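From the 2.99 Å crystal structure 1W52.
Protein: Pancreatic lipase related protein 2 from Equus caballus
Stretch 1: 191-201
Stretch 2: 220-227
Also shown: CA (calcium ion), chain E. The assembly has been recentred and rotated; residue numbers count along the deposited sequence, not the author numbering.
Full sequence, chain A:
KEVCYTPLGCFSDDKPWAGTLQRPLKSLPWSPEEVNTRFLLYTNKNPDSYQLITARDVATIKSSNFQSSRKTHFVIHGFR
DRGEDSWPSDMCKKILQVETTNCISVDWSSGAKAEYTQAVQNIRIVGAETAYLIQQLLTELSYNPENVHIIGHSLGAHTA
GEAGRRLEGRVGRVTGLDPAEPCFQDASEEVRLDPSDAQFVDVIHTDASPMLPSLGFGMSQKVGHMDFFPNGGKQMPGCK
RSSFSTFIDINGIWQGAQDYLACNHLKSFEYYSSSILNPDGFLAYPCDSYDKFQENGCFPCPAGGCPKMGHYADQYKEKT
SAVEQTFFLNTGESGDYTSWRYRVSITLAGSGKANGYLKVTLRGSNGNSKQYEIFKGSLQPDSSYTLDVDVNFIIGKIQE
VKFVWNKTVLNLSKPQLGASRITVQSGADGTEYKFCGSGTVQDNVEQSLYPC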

# COMPACT_ATOMS: atom_id res chain seq x y z
N VAL A 191 -21.70 -4.75 -4.20
CA VAL A 191 -20.87 -5.61 -5.10
C VAL A 191 -19.40 -5.36 -4.96
O VAL A 191 -18.59 -6.20 -5.30
CB VAL A 191 -21.25 -5.43 -6.62
CG1 VAL A 191 -22.70 -5.80 -6.84
CG2 VAL A 191 -21.01 -4.01 -7.07
N ARG A 192 -19.08 -4.19 -4.45
CA ARG A 192 -17.74 -3.82 -4.29
C ARG A 192 -17.31 -3.87 -2.81
O ARG A 192 -17.62 -4.84 -2.08
CB ARG A 192 -17.50 -2.46 -4.98
CG ARG A 192 -18.23 -1.26 -4.43
CD ARG A 192 -17.92 -0.08 -5.22
NE ARG A 192 -18.44 1.20 -4.75
CZ ARG A 192 -18.12 1.81 -3.61
NH1 ARG A 192 -17.35 1.23 -2.70
NH2 ARG A 192 -18.62 3.01 -3.34
N LEU A 193 -16.49 -2.90 -2.43
CA LEU A 193 -15.84 -2.81 -1.15
C LEU A 193 -15.92 -1.33 -0.78
O LEU A 193 -15.55 -0.43 -1.57
CB LEU A 193 -14.38 -3.28 -1.24
CG LEU A 193 -13.46 -2.63 -0.15
CD1 LEU A 193 -13.94 -2.99 1.23
CD2 LEU A 193 -11.94 -2.93 -0.23
N ASP A 194 -16.40 -1.08 0.43
CA ASP A 194 -16.60 0.28 0.88
C ASP A 194 -16.49 0.22 2.35
O ASP A 194 -16.55 -0.89 2.90
CB ASP A 194 -17.99 0.79 0.43
CG ASP A 194 -19.16 0.16 1.22
OD1 ASP A 194 -19.55 -1.02 0.92
OD2 ASP A 194 -19.77 0.84 2.12
N PRO A 195 -16.42 1.36 3.03
CA PRO A 195 -16.12 1.40 4.46
C PRO A 195 -17.12 0.64 5.36
O PRO A 195 -16.87 0.33 6.52
CB PRO A 195 -16.16 2.91 4.78
CG PRO A 195 -15.95 3.66 3.41
CD PRO A 195 -16.69 2.71 2.50
N SER A 196 -18.30 0.39 4.82
CA SER A 196 -19.34 -0.28 5.56
C SER A 196 -19.10 -1.78 5.68
O SER A 196 -19.90 -2.45 6.34
CB SER A 196 -20.72 -0.03 4.89
OG SER A 196 -21.01 -0.95 3.83
N ASP A 197 -18.08 -2.35 5.05
CA ASP A 197 -18.01 -3.80 5.06
C ASP A 197 -17.25 -4.27 6.29
O ASP A 197 -17.24 -5.46 6.61
CB ASP A 197 -17.40 -4.35 3.75
CG ASP A 197 -18.19 -3.93 2.49
OD1 ASP A 197 -19.45 -4.04 2.43
OD2 ASP A 197 -17.61 -3.49 1.48
N ALA A 198 -16.60 -3.33 6.97
CA ALA A 198 -15.88 -3.64 8.21
C ALA A 198 -15.89 -2.47 9.16
O ALA A 198 -16.28 -1.37 8.78
CB ALA A 198 -14.49 -4.09 7.95
N GLN A 199 -15.52 -2.71 10.41
CA GLN A 199 -15.45 -1.63 11.37
C GLN A 199 -14.39 -0.66 10.92
O GLN A 199 -14.45 0.53 11.19
CB GLN A 199 -15.12 -2.17 12.77
CG GLN A 199 -16.13 -3.19 13.33
CD GLN A 199 -17.40 -2.55 13.85
OE1 GLN A 199 -17.84 -1.52 13.36
NE2 GLN A 199 -17.99 -3.19 14.84
N PHE A 200 -13.41 -1.21 10.21
CA PHE A 200 -12.30 -0.45 9.66
C PHE A 200 -11.87 -1.03 8.32
O PHE A 200 -11.49 -2.23 8.24
CB PHE A 200 -11.14 -0.55 10.60
CG PHE A 200 -9.95 0.22 10.16
CD1 PHE A 200 -10.06 1.52 9.65
CD2 PHE A 200 -8.66 -0.34 10.26
CE1 PHE A 200 -8.92 2.25 9.28
CE2 PHE A 200 -7.53 0.41 9.89
CZ PHE A 200 -7.68 1.70 9.41
N VAL A 201 -11.87 -0.16 7.31
CA VAL A 201 -11.40 -0.48 5.96
C VAL A 201 -10.27 0.48 5.61
O VAL A 201 -10.44 1.72 5.62
CB VAL A 201 -12.53 -0.34 4.87
CG1 VAL A 201 -12.02 -0.74 3.48
CG2 VAL A 201 -13.80 -1.17 5.21
N SER A 220 -9.39 4.07 -8.66
CA SER A 220 -9.04 5.40 -8.19
C SER A 220 -9.98 5.88 -7.05
O SER A 220 -9.61 6.69 -6.20
CB SER A 220 -9.15 6.34 -9.37
OG SER A 220 -10.47 6.35 -9.89
N GLN A 221 -11.21 5.38 -7.08
CA GLN A 221 -12.24 5.65 -6.09
C GLN A 221 -11.85 5.36 -4.68
O GLN A 221 -11.45 4.26 -4.37
CB GLN A 221 -13.43 4.77 -6.41
CG GLN A 221 -14.63 5.03 -5.57
CD GLN A 221 -15.95 4.51 -6.20
OE1 GLN A 221 -16.05 3.36 -6.65
NE2 GLN A 221 -16.97 5.36 -6.19
N LYS A 222 -12.04 6.33 -3.79
CA LYS A 222 -11.81 6.07 -2.37
C LYS A 222 -12.86 5.11 -1.84
O LYS A 222 -14.03 5.29 -2.10
CB LYS A 222 -11.86 7.35 -1.58
CG LYS A 222 -10.58 8.16 -1.64
CD LYS A 222 -10.88 9.38 -2.44
CE LYS A 222 -9.65 10.18 -2.75
NZ LYS A 222 -9.72 11.52 -2.19
N VAL A 223 -12.45 4.06 -1.13
CA VAL A 223 -13.41 3.07 -0.61
C VAL A 223 -13.16 2.62 0.80
O VAL A 223 -13.64 1.59 1.18
CB VAL A 223 -13.44 1.79 -1.45
CG1 VAL A 223 -13.69 2.11 -2.87
CG2 VAL A 223 -12.16 1.09 -1.34
N GLY A 224 -12.42 3.39 1.58
CA GLY A 224 -11.99 2.95 2.90
C GLY A 224 -12.24 4.07 3.86
O GLY A 224 -12.64 5.16 3.44
N HIS A 225 -12.04 3.81 5.15
CA HIS A 225 -11.94 4.93 6.08
C HIS A 225 -10.64 5.65 5.75
O HIS A 225 -10.53 6.87 5.90
CB HIS A 225 -12.00 4.46 7.54
CG HIS A 225 -13.25 3.71 7.82
ND1 HIS A 225 -13.30 2.33 7.78
CD2 HIS A 225 -14.52 4.13 8.05
CE1 HIS A 225 -14.53 1.92 8.02
NE2 HIS A 225 -15.30 2.99 8.15
N MET A 226 -9.68 4.89 5.25
CA MET A 226 -8.43 5.46 4.81
C MET A 226 -8.02 4.92 3.43
O MET A 226 -8.03 3.74 3.18
CB MET A 226 -7.40 5.11 5.85
CG MET A 226 -7.85 5.35 7.26
SD MET A 226 -6.39 5.71 8.24
CE MET A 226 -6.03 4.32 9.08
N ASP A 227 -7.69 5.82 2.54
CA ASP A 227 -7.26 5.46 1.21
C ASP A 227 -5.88 6.05 1.11
O ASP A 227 -5.75 7.26 1.16
CB ASP A 227 -8.20 6.09 0.18
CG ASP A 227 -9.55 5.41 0.14
OD1 ASP A 227 -9.70 4.45 -0.69
OD2 ASP A 227 -10.49 5.74 0.96
CA CA E . -19.64 -3.34 0.06

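R192 opens the contact by laying one face of its guanidinium over the side-chain oxygen of Q221, with R192 NE 3.7 Å from Q221 OE1. L193 meets V223 twice: its carbonyl L193 O lies 3.1 Å from V223 CB, and the two apolar side chains touch at 4.1 Å (L193 CG to V223 CG2). D194 turns its CA-to-CB bond away, which leaves its backbone against stretch 2, where D194 CA makes a CA-H...O contact of 3.3 Å with V223 O. On its other side D194 OD1 binds the calcium ion at 2.5 Å, as do both carboxylate oxygens of D197, so the metal bridges these two residues of stretch 1, well back from stretch 2.

P195 packs over one face of the H225 ring, its CB 3.8 Å from the ring centroid in a CH-pi contact. As a proline, it has no hydrogen on N to offer the nearby V223 O. Further along, the F200 ring reaches M226 edge-on, with F200 CZ 3.1 Å from M226 CE.

V201 carries all three hydrogen bonds across the contact. V201 N donates to H225 ND1 at 2.9 Å, nearly straight at 166°, while V201 O accepts from H225 N at 2.7 Å and from M226 N at 3.3 Å. H225 is thus held through both ring and backbone.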